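Peptidase, C14 family (Geobacter sulfurreducens PCA, PDB 3BIJ) is of unknown function but adopts a caspase-like fold and may act as a cysteine endopeptidase. Local coordinates at residues A[162-166]-A[213-218]; A[235-241]-A[269-275]. Numbering follows the deposited sequence.

Interaction 1 (A[162-166]-A[213-218]); sequences IRYRA and LSQDGA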
ATOM      1  N   ILE A 162     -12.719  -1.357  10.363  1.00 56.96           N
ATOM      2  CA  ILE A 162     -13.236  -0.156   9.701  1.00 62.88           C
ATOM      3  C   ILE A 162     -14.666  -0.299   9.169  1.00 60.71           C
ATOM      4  O   ILE A 162     -14.866  -0.715   8.026  1.00 61.64           O
ATOM      5  CB  ILE A 162     -12.349   0.252   8.511  1.00 64.37           C
ATOM      6  CG1 ILE A 162     -10.892   0.344   8.963  1.00 67.14           C
ATOM      7  CG2 ILE A 162     -12.820   1.589   7.940  1.00 52.99           C
ATOM      8  CD1 ILE A 162     -10.657   1.334  10.071  1.00 75.99           C
ATOM      9  N   ARG A 163     -15.645   0.071   9.996  1.00 54.03           N
ATOM     10  CA  ARG A 163     -17.058  -0.006   9.629  1.00 50.10           C
ATOM     11  C   ARG A 163     -17.636   1.351   9.231  1.00 50.41           C
ATOM     12  O   ARG A 163     -17.342   2.375   9.841  1.00 49.70           O
ATOM     13  CB  ARG A 163     -17.898  -0.561  10.791  1.00 51.14           C
ATOM     14  CG  ARG A 163     -17.470  -1.922  11.303  1.00 55.54           C
ATOM     15  CD  ARG A 163     -18.273  -2.340  12.532  1.00 52.35           C
ATOM     16  NE  ARG A 163     -18.263  -1.311  13.575  1.00 59.29           N
ATOM     17  CZ  ARG A 163     -17.163  -0.844  14.168  1.00 60.74           C
ATOM     18  NH1 ARG A 163     -15.972  -1.313  13.822  1.00 67.78           N
ATOM     19  NH2 ARG A 163     -17.248   0.095  15.103  1.00 51.49           N
ATOM     20  N   TYR A 164     -18.480   1.340   8.212  1.00 46.81           N
ATOM     21  CA  TYR A 164     -19.114   2.551   7.742  1.00 39.60           C
ATOM     22  C   TYR A 164     -20.615   2.422   7.997  1.00 42.43           C
ATOM     23  O   TYR A 164     -21.183   1.340   7.892  1.00 42.01           O
ATOM     24  CB  TYR A 164     -18.815   2.730   6.259  1.00 44.90           C
ATOM     25  CG  TYR A 164     -17.367   3.064   5.964  1.00 41.94           C
ATOM     26  CD1 TYR A 164     -16.855   4.333   6.249  1.00 48.88           C
ATOM     27  CD2 TYR A 164     -16.523   2.138   5.353  1.00 40.36           C
ATOM     28  CE1 TYR A 164     -15.544   4.679   5.919  1.00 46.86           C
ATOM     29  CE2 TYR A 164     -15.205   2.470   5.018  1.00 37.94           C
ATOM     30  CZ  TYR A 164     -14.730   3.740   5.301  1.00 48.19           C
ATOM     31  OH  TYR A 164     -13.462   4.112   4.937  1.00 54.51           O
ATOM     32  N   ARG A 165     -21.250   3.537   8.334  1.00 47.19           N
ATOM     33  CA  ARG A 165     -22.665   3.546   8.646  1.00 39.03           C
ATOM     34  C   ARG A 165     -23.581   3.603   7.435  1.00 40.15           C
ATOM     35  O   ARG A 165     -24.517   4.400   7.373  1.00 33.14           O
ATOM     36  CB  ARG A 165     -22.940   4.697   9.608  1.00 37.05           C
ATOM     37  CG  ARG A 165     -22.216   4.519  10.939  1.00 27.40           C
ATOM     38  CD  ARG A 165     -22.500   5.646  11.923  1.00 34.17           C
ATOM     39  NE  ARG A 165     -21.954   5.366  13.244  1.00 34.00           N
ATOM     40  CZ  ARG A 165     -22.025   6.195  14.278  1.00 41.96           C
ATOM     41  NH1 ARG A 165     -21.495   5.833  15.442  1.00 30.49           N
ATOM     42  NH2 ARG A 165     -22.622   7.379  14.141  1.00 42.36           N
ATOM     43  N   ALA A 166     -23.306   2.737   6.468  1.00 39.07           N
ATOM     44  CA  ALA A 166     -24.119   2.671   5.263  1.00 44.59           C
ATOM     45  C   ALA A 166     -24.516   1.224   5.026  1.00 47.10           C
ATOM     46  O   ALA A 166     -23.689   0.313   5.122  1.00 51.22           O
ATOM     47  CB  ALA A 166     -23.340   3.196   4.071  1.00 39.78           C
ATOM     48  N   LEU A 213     -18.338   8.395   2.877  1.00 38.33           N
ATOM     49  CA  LEU A 213     -18.975   7.458   3.792  1.00 40.11           C
ATOM     50  C   LEU A 213     -18.600   7.883   5.191  1.00 44.42           C
ATOM     51  O   LEU A 213     -17.531   8.463   5.394  1.00 46.00           O
ATOM     52  CB  LEU A 213     -18.482   6.034   3.557  1.00 35.44           C
ATOM     53  CG  LEU A 213     -18.977   5.292   2.320  1.00 30.25           C
ATOM     54  CD1 LEU A 213     -18.440   3.887   2.385  1.00 28.03           C
ATOM     55  CD2 LEU A 213     -20.510   5.275   2.269  1.00 33.06           C
ATOM     56  N   SER A 214     -19.479   7.598   6.150  1.00 45.30           N
ATOM     57  CA  SER A 214     -19.240   7.956   7.550  1.00 44.10           C
ATOM     58  C   SER A 214     -18.721   6.767   8.329  1.00 41.06           C
ATOM     59  O   SER A 214     -19.331   5.701   8.338  1.00 43.89           O
ATOM     60  CB  SER A 214     -20.522   8.475   8.205  1.00 37.07           C
ATOM     61  OG  SER A 214     -20.822   9.771   7.742  1.00 40.81           O
ATOM     62  N   GLN A 215     -17.601   6.964   9.006  1.00 38.17           N
ATOM     63  CA  GLN A 215     -16.988   5.888   9.756  1.00 37.24           C
ATOM     64  C   GLN A 215     -17.582   5.655  11.143  1.00 41.60           C
ATOM     65  O   GLN A 215     -17.867   6.595  11.880  1.00 47.12           O
ATOM     66  CB  GLN A 215     -15.495   6.156   9.856  1.00 39.27           C
ATOM     67  CG  GLN A 215     -14.702   4.942  10.197  1.00 63.79           C
ATOM     68  CD  GLN A 215     -13.222   5.145   9.967  1.00 72.41           C
ATOM     69  OE1 GLN A 215     -12.786   5.408   8.837  1.00 71.62           O
ATOM     70  NE2 GLN A 215     -12.432   5.022  11.040  1.00 68.32           N
ATOM     71  N   ASP A 216     -17.787   4.389  11.482  1.00 38.25           N
ATOM     72  CA  ASP A 216     -18.322   4.016  12.779  1.00 34.91           C
ATOM     73  C   ASP A 216     -17.150   3.636  13.675  1.00 36.20           C
ATOM     74  O   ASP A 216     -16.551   2.577  13.498  1.00 40.22           O
ATOM     75  CB  ASP A 216     -19.250   2.814  12.646  1.00 35.50           C
ATOM     76  CG  ASP A 216     -19.708   2.282  13.995  1.00 43.22           C
ATOM     77  OD1 ASP A 216     -19.633   1.056  14.226  1.00 46.95           O
ATOM     78  OD2 ASP A 216     -20.155   3.091  14.831  1.00 47.27           O
ATOM     79  N   GLY A 217     -16.815   4.497  14.627  1.00 40.11           N
ATOM     80  CA  GLY A 217     -15.716   4.197  15.525  1.00 38.47           C
ATOM     81  C   GLY A 217     -16.110   3.146  16.549  1.00 46.23           C
ATOM     82  O   GLY A 217     -17.245   2.659  16.532  1.00 41.01           O
ATOM     83  N   ALA A 218     -15.188   2.793  17.443  1.00 47.15           N
ATOM     84  CA  ALA A 218     -15.486   1.788  18.463  1.00 50.38           C
ATOM     85  C   ALA A 218     -16.254   2.353  19.661  1.00 53.92           C
ATOM     86  O   ALA A 218     -16.941   1.605  20.361  1.00 49.61           O
ATOM     87  CB  ALA A 218     -14.203   1.123  18.934  1.00 47.90           C
TER
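The segments 162-166 and 213-218 run roughly antiparallel, their end-to-end directions 128° apart, and meet as a miniature two-stranded antiparallel sheet set apart from the large central sheet of this caspase-like fold. Tyr164 and Gln215 form its non-hydrogen-bonded pair, CA atoms 4.4 Å apart. A nearly straight bond flanks the pair on each side: Asp216 N to Arg163 O at 2.6 Å and Arg165 N to Ser214 O at 2.9 Å. The pairing then ends in an inverse gamma turn centred on Arg165, with a weak bond of 2.9 Å from Ala166 N to Tyr164 O.

Tyr164 and Gln215 send their side chains to one face of this sheet. The tyrosine ring lies against Leu213, whose CD1 sits 4.1 Å from the ring centroid in a CH-pi contact over the face, while Leu213 CD2 reaches Ala166 CB at 3.9 Å. Tyr146 meets the same ring from outside the segments.

On the other face, Asp216 is shared by two arginines in a salt-bridge network. Arg165, extended from an m chi1, also forms a salt bridge with Asp32 and a hydrogen bond with Asp133 O. Its backbone bonds to Gly85, and Ala166 touches Cys135 just beyond strand 127-133, where caspase-fold peptidases carry their nucleophile; the pairing thus probably borders the active-site region. The two carboxylate oxygens of Asp216 are divided between the guanidinium groups: Arg163 NH2 lies 2.7 Å from Asp216 OD1, and Arg165 NH1 lies 3.1 Å from Asp216 OD2.

Interaction 2 (A[235-241]-A[269-275]); sequences LYKGSYR and FLKQRPF
A very short hydrogen bond of 2.5 Å, from Arg273 NH1 to Tyr236 O, leads the polar contacts; Arg273 NH1 also bonds to Gly234 O. Lys237 folds back, chi1 and chi2 both m, so that its NZ donates to Tyr236 O at 3.1 Å and comes within 2.8 Å of Arg273 NH1, two like charges around one carbonyl. Further along, Tyr240 N makes a weak bond of 3.3 Å to Gln272 O, and a water accepts from Tyr240 OH at 2.8 Å and donates to Gln272 OE1 at 3.0 Å, an oxygen bonded to Arg127 as well.

The backbones are closest at Ser239 with Arg273 (CA-CA 4.7 Å) and Tyr240 with Pro274 (CA-CA 4.8 Å). CA-H...O contacts join Ser239 CA to Gln272 O (3.1 Å) and Arg273 CA to Gly238 O (3.4 Å). Gly238, at phi 151° and psi 180°, has a conformation that requires glycine. Ser239, chi1 p, is the N-cap of helix 240-250, its OG weakly bonded to Ser242 N.

Tyr240 (chi1 -82°, chi2 90°) lays its ring over Pro274, whose CA is 3.6 Å from the centroid, and meets Phe269 obliquely, centroids 5.3 Å apart. Pro274 CG touches Tyr236 CD2 at 3.8 Å. Leu270 CD2 lies over the Arg241 guanidinium, 3.6 Å from Arg241 NH2.

Tyr240 and Phe269 both rest on Leu203, and Phe275 on Leu129. The N-capped start of helix 240-250 thus packs against the segment leaving helix 267-271, together covering strands 127-133, 201-206 and 258-263 in the central sheet of the caspase-like alpha/beta fold.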
ATOM      1  N   LEU A 235     -17.025  23.955  26.792  1.00 45.87           N
ATOM      2  CA  LEU A 235     -16.062  25.047  26.864  1.00 45.47           C
ATOM      3  C   LEU A 235     -15.880  25.746  25.523  1.00 47.72           C
ATOM      4  O   LEU A 235     -15.139  26.722  25.428  1.00 45.89           O
ATOM      5  CB  LEU A 235     -14.704  24.541  27.343  1.00 43.52           C
ATOM      6  CG  LEU A 235     -14.432  24.609  28.842  1.00 38.87           C
ATOM      7  CD1 LEU A 235     -15.494  23.815  29.601  1.00 48.74           C
ATOM      8  CD2 LEU A 235     -13.046  24.043  29.107  1.00 37.00           C
ATOM      9  N   TYR A 236     -16.559  25.254  24.491  1.00 49.93           N
ATOM     10  CA  TYR A 236     -16.424  25.847  23.164  1.00 55.24           C
ATOM     11  C   TYR A 236     -17.109  27.202  23.033  1.00 54.01           C
ATOM     12  O   TYR A 236     -18.268  27.374  23.406  1.00 51.59           O
ATOM     13  CB  TYR A 236     -16.962  24.907  22.078  1.00 51.45           C
ATOM     14  CG  TYR A 236     -16.856  25.505  20.693  1.00 53.55           C
ATOM     15  CD1 TYR A 236     -15.625  25.600  20.045  1.00 46.49           C
ATOM     16  CD2 TYR A 236     -17.978  26.058  20.060  1.00 50.75           C
ATOM     17  CE1 TYR A 236     -15.512  26.244  18.810  1.00 53.79           C
ATOM     18  CE2 TYR A 236     -17.871  26.703  18.820  1.00 42.16           C
ATOM     19  CZ  TYR A 236     -16.633  26.796  18.207  1.00 45.63           C
ATOM     20  OH  TYR A 236     -16.494  27.473  17.016  1.00 46.91           O
ATOM     21  N   LYS A 237     -16.372  28.164  22.490  1.00 55.39           N
ATOM     22  CA  LYS A 237     -16.885  29.512  22.281  1.00 57.43           C
ATOM     23  C   LYS A 237     -16.962  29.755  20.768  1.00 54.18           C
ATOM     24  O   LYS A 237     -15.965  29.588  20.062  1.00 62.19           O
ATOM     25  CB  LYS A 237     -15.941  30.541  22.911  1.00 58.35           C
ATOM     26  CG  LYS A 237     -15.755  30.427  24.417  1.00 65.83           C
ATOM     27  CD  LYS A 237     -16.804  31.212  25.199  1.00 71.41           C
ATOM     28  CE  LYS A 237     -18.198  30.604  25.075  1.00 85.79           C
ATOM     29  NZ  LYS A 237     -18.314  29.283  25.790  1.00 93.09           N
ATOM     30  N   GLY A 238     -18.132  30.140  20.267  1.00 42.59           N
ATOM     31  CA  GLY A 238     -18.255  30.385  18.840  1.00 33.75           C
ATOM     32  C   GLY A 238     -19.629  30.133  18.261  1.00 36.81           C
ATOM     33  O   GLY A 238     -20.546  29.755  18.983  1.00 46.16           O
ATOM     34  N   SER A 239     -19.772  30.349  16.955  1.00 39.26           N
ATOM     35  CA  SER A 239     -21.051  30.137  16.270  1.00 40.73           C
ATOM     36  C   SER A 239     -21.112  28.743  15.641  1.00 42.51           C
ATOM     37  O   SER A 239     -20.134  27.995  15.674  1.00 45.99           O
ATOM     38  CB  SER A 239     -21.241  31.187  15.170  1.00 44.63           C
ATOM     39  OG  SER A 239     -20.291  31.019  14.124  1.00 35.72           O
ATOM     40  N   TYR A 240     -22.261  28.407  15.062  1.00 33.34           N
ATOM     41  CA  TYR A 240     -22.421  27.117  14.419  1.00 34.71           C
ATOM     42  C   TYR A 240     -21.419  26.975  13.282  1.00 35.92           C
ATOM     43  O   TYR A 240     -20.812  25.925  13.111  1.00 35.72           O
ATOM     44  CB  TYR A 240     -23.824  26.941  13.850  1.00 35.58           C
ATOM     45  CG  TYR A 240     -24.856  26.500  14.841  1.00 32.16           C
ATOM     46  CD1 TYR A 240     -25.588  27.421  15.567  1.00 45.21           C
ATOM     47  CD2 TYR A 240     -25.115  25.152  15.043  1.00 48.28           C
ATOM     48  CE1 TYR A 240     -26.560  27.008  16.474  1.00 46.97           C
ATOM     49  CE2 TYR A 240     -26.084  24.730  15.950  1.00 47.67           C
ATOM     50  CZ  TYR A 240     -26.801  25.665  16.662  1.00 43.78           C
ATOM     51  OH  TYR A 240     -27.745  25.263  17.576  1.00 50.44           O
ATOM     52  N   ARG A 241     -21.246  28.034  12.499  1.00 41.21           N
ATOM     53  CA  ARG A 241     -20.309  27.975  11.391  1.00 40.22           C
ATOM     54  C   ARG A 241     -18.928  27.676  11.916  1.00 37.59           C
ATOM     55  O   ARG A 241     -18.256  26.780  11.419  1.00 47.39           O
ATOM     56  CB  ARG A 241     -20.310  29.287  10.611  1.00 47.51           C
ATOM     57  CG  ARG A 241     -21.659  29.577   9.979  1.00 52.56           C
ATOM     58  CD  ARG A 241     -21.666  30.712   8.940  1.00 53.48           C
ATOM     59  NE  ARG A 241     -22.255  30.158   7.774  1.00 60.86           N
ATOM     60  CZ  ARG A 241     -23.280  30.425   6.975  1.00 60.88           C
ATOM     61  NH1 ARG A 241     -23.371  29.532   6.015  1.00 69.49           N
ATOM     62  NH2 ARG A 241     -24.150  31.429   7.023  1.00 55.25           N
ATOM     63  N   PHE A 269     -29.835  32.580  13.927  1.00 60.44           N
ATOM     64  CA  PHE A 269     -29.738  31.191  14.368  1.00 57.93           C
ATOM     65  C   PHE A 269     -28.352  30.601  14.066  1.00 52.61           C
ATOM     66  O   PHE A 269     -27.722  29.995  14.936  1.00 47.11           O
ATOM     67  CB  PHE A 269     -30.853  30.368  13.701  1.00 47.88           C
ATOM     68  CG  PHE A 269     -30.754  28.890  13.936  1.00 44.09           C
ATOM     69  CD1 PHE A 269     -30.410  28.389  15.184  1.00 50.62           C
ATOM     70  CD2 PHE A 269     -31.020  27.994  12.902  1.00 39.43           C
ATOM     71  CE1 PHE A 269     -30.333  27.014  15.400  1.00 54.35           C
ATOM     72  CE2 PHE A 269     -30.948  26.619  13.105  1.00 40.16           C
ATOM     73  CZ  PHE A 269     -30.603  26.125  14.353  1.00 35.15           C
ATOM     74  N   LEU A 270     -27.875  30.792  12.841  1.00 56.24           N
ATOM     75  CA  LEU A 270     -26.565  30.279  12.457  1.00 54.41           C
ATOM     76  C   LEU A 270     -25.442  31.028  13.178  1.00 57.65           C
ATOM     77  O   LEU A 270     -24.292  30.587  13.190  1.00 57.80           O
ATOM     78  CB  LEU A 270     -26.394  30.374  10.937  1.00 55.52           C
ATOM     79  CG  LEU A 270     -26.796  29.140  10.108  1.00 54.13           C
ATOM     80  CD1 LEU A 270     -28.149  28.588  10.533  1.00 48.22           C
ATOM     81  CD2 LEU A 270     -26.810  29.536   8.644  1.00 44.54           C
ATOM     82  N   LYS A 271     -25.795  32.149  13.802  1.00 55.08           N
ATOM     83  CA  LYS A 271     -24.831  32.963  14.529  1.00 52.43           C
ATOM     84  C   LYS A 271     -24.772  32.605  16.010  1.00 52.20           C
ATOM     85  O   LYS A 271     -23.840  33.000  16.708  1.00 45.30           O
ATOM     86  CB  LYS A 271     -25.175  34.446  14.372  1.00 61.94           C
ATOM     87  CG  LYS A 271     -24.059  35.288  13.753  1.00 74.24           C
ATOM     88  CD  LYS A 271     -23.728  34.841  12.333  1.00 86.84           C
ATOM     89  CE  LYS A 271     -22.296  34.300  12.222  1.00 94.52           C
ATOM     90  NZ  LYS A 271     -22.014  33.682  10.875  1.00 98.50           N
ATOM     91  N   GLN A 272     -25.762  31.855  16.490  1.00 56.86           N
ATOM     92  CA  GLN A 272     -25.810  31.454  17.897  1.00 52.55           C
ATOM     93  C   GLN A 272     -24.733  30.427  18.232  1.00 45.87           C
ATOM     94  O   GLN A 272     -24.001  29.969  17.360  1.00 45.15           O
ATOM     95  CB  GLN A 272     -27.169  30.837  18.238  1.00 55.96           C
ATOM     96  CG  GLN A 272     -28.378  31.680  17.900  1.00 56.12           C
ATOM     97  CD  GLN A 272     -29.674  31.037  18.371  1.00 53.39           C
ATOM     98  OE1 GLN A 272     -29.972  29.891  18.038  1.00 59.79           O
ATOM     99  NE2 GLN A 272     -30.454  31.780  19.143  1.00 58.99           N
ATOM    100  N   ARG A 273     -24.648  30.067  19.507  1.00 47.34           N
ATOM    101  CA  ARG A 273     -23.692  29.067  19.958  1.00 49.54           C
ATOM    102  C   ARG A 273     -24.286  27.702  19.591  1.00 53.44           C
ATOM    103  O   ARG A 273     -25.478  27.465  19.776  1.00 59.03           O
ATOM    104  CB  ARG A 273     -23.473  29.189  21.469  1.00 43.67           C
ATOM    105  CG  ARG A 273     -22.105  28.659  21.895  1.00 49.87           C
ATOM    106  CD  ARG A 273     -21.583  29.078  23.276  1.00 41.36           C
ATOM    107  NE  ARG A 273     -21.912  28.096  24.247  1.00 59.40           N
ATOM    108  CZ  ARG A 273     -21.248  27.272  25.044  1.00 54.98           C
ATOM    109  NH1 ARG A 273     -19.936  27.111  25.185  1.00 63.74           N
ATOM    110  NH2 ARG A 273     -22.072  26.545  25.755  1.00 64.77           N
ATOM    111  N   PRO A 274     -23.458  26.783  19.078  1.00 57.61           N
ATOM    112  CA  PRO A 274     -23.896  25.444  18.671  1.00 61.87           C
ATOM    113  C   PRO A 274     -25.089  24.754  19.347  1.00 63.79           C
ATOM    114  O   PRO A 274     -25.771  23.974  18.690  1.00 77.80           O
ATOM    115  CB  PRO A 274     -22.609  24.609  18.741  1.00 56.28           C
ATOM    116  CG  PRO A 274     -21.699  25.404  19.627  1.00 69.82           C
ATOM    117  CD  PRO A 274     -21.993  26.816  19.200  1.00 61.63           C
ATOM    118  N   PHE A 275     -25.376  24.994  20.620  1.00 41.35           N
ATOM    119  CA  PHE A 275     -26.541  24.297  21.176  1.00 42.46           C
ATOM    120  C   PHE A 275     -27.458  25.184  21.964  1.00 45.45           C
ATOM    121  O   PHE A 275     -28.131  24.742  22.888  1.00 42.29           O
ATOM    122  CB  PHE A 275     -26.099  23.124  22.034  1.00 37.40           C
ATOM    123  CG  PHE A 275     -25.456  22.025  21.249  1.00 44.52           C
ATOM    124  CD1 PHE A 275     -26.225  21.150  20.489  1.00 44.34           C
ATOM    125  CD2 PHE A 275     -24.079  21.870  21.252  1.00 46.29           C
ATOM    126  CE1 PHE A 275     -25.627  20.135  19.746  1.00 38.67           C
ATOM    127  CE2 PHE A 275     -23.469  20.863  20.513  1.00 42.87           C
ATOM    128  CZ  PHE A 275     -24.245  19.995  19.760  1.00 48.04           C
TER
HETATM  129  O   HOH W   1     -29.158  27.207  19.063  1.00 40.55           O

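How the interactions relate
From the N terminus, the chain first builds much of the central sheet, then passes through unmodelled residues 149-161 to reach 162-166. Interaction 1 closes a loop of 46 residues holding helices 169-178 and 180-189 and strand 201-206. Helix 222-231 follows, and 235-241 opens interaction 2, which closes a 27-residue loop containing most of helix 240-250 and strand 258-263. The loops are in series, neither nested nor crossed. The centres of interactions 1 and 2 are about 27 Å apart; the nearest atoms of interactions 1 and 2 are about 14 Å apart, without touching. Interaction 1 pairs two short strands near Cys135; interaction 2 packs the C-terminal helical elements against strands 127-133, 201-206 and 258-263.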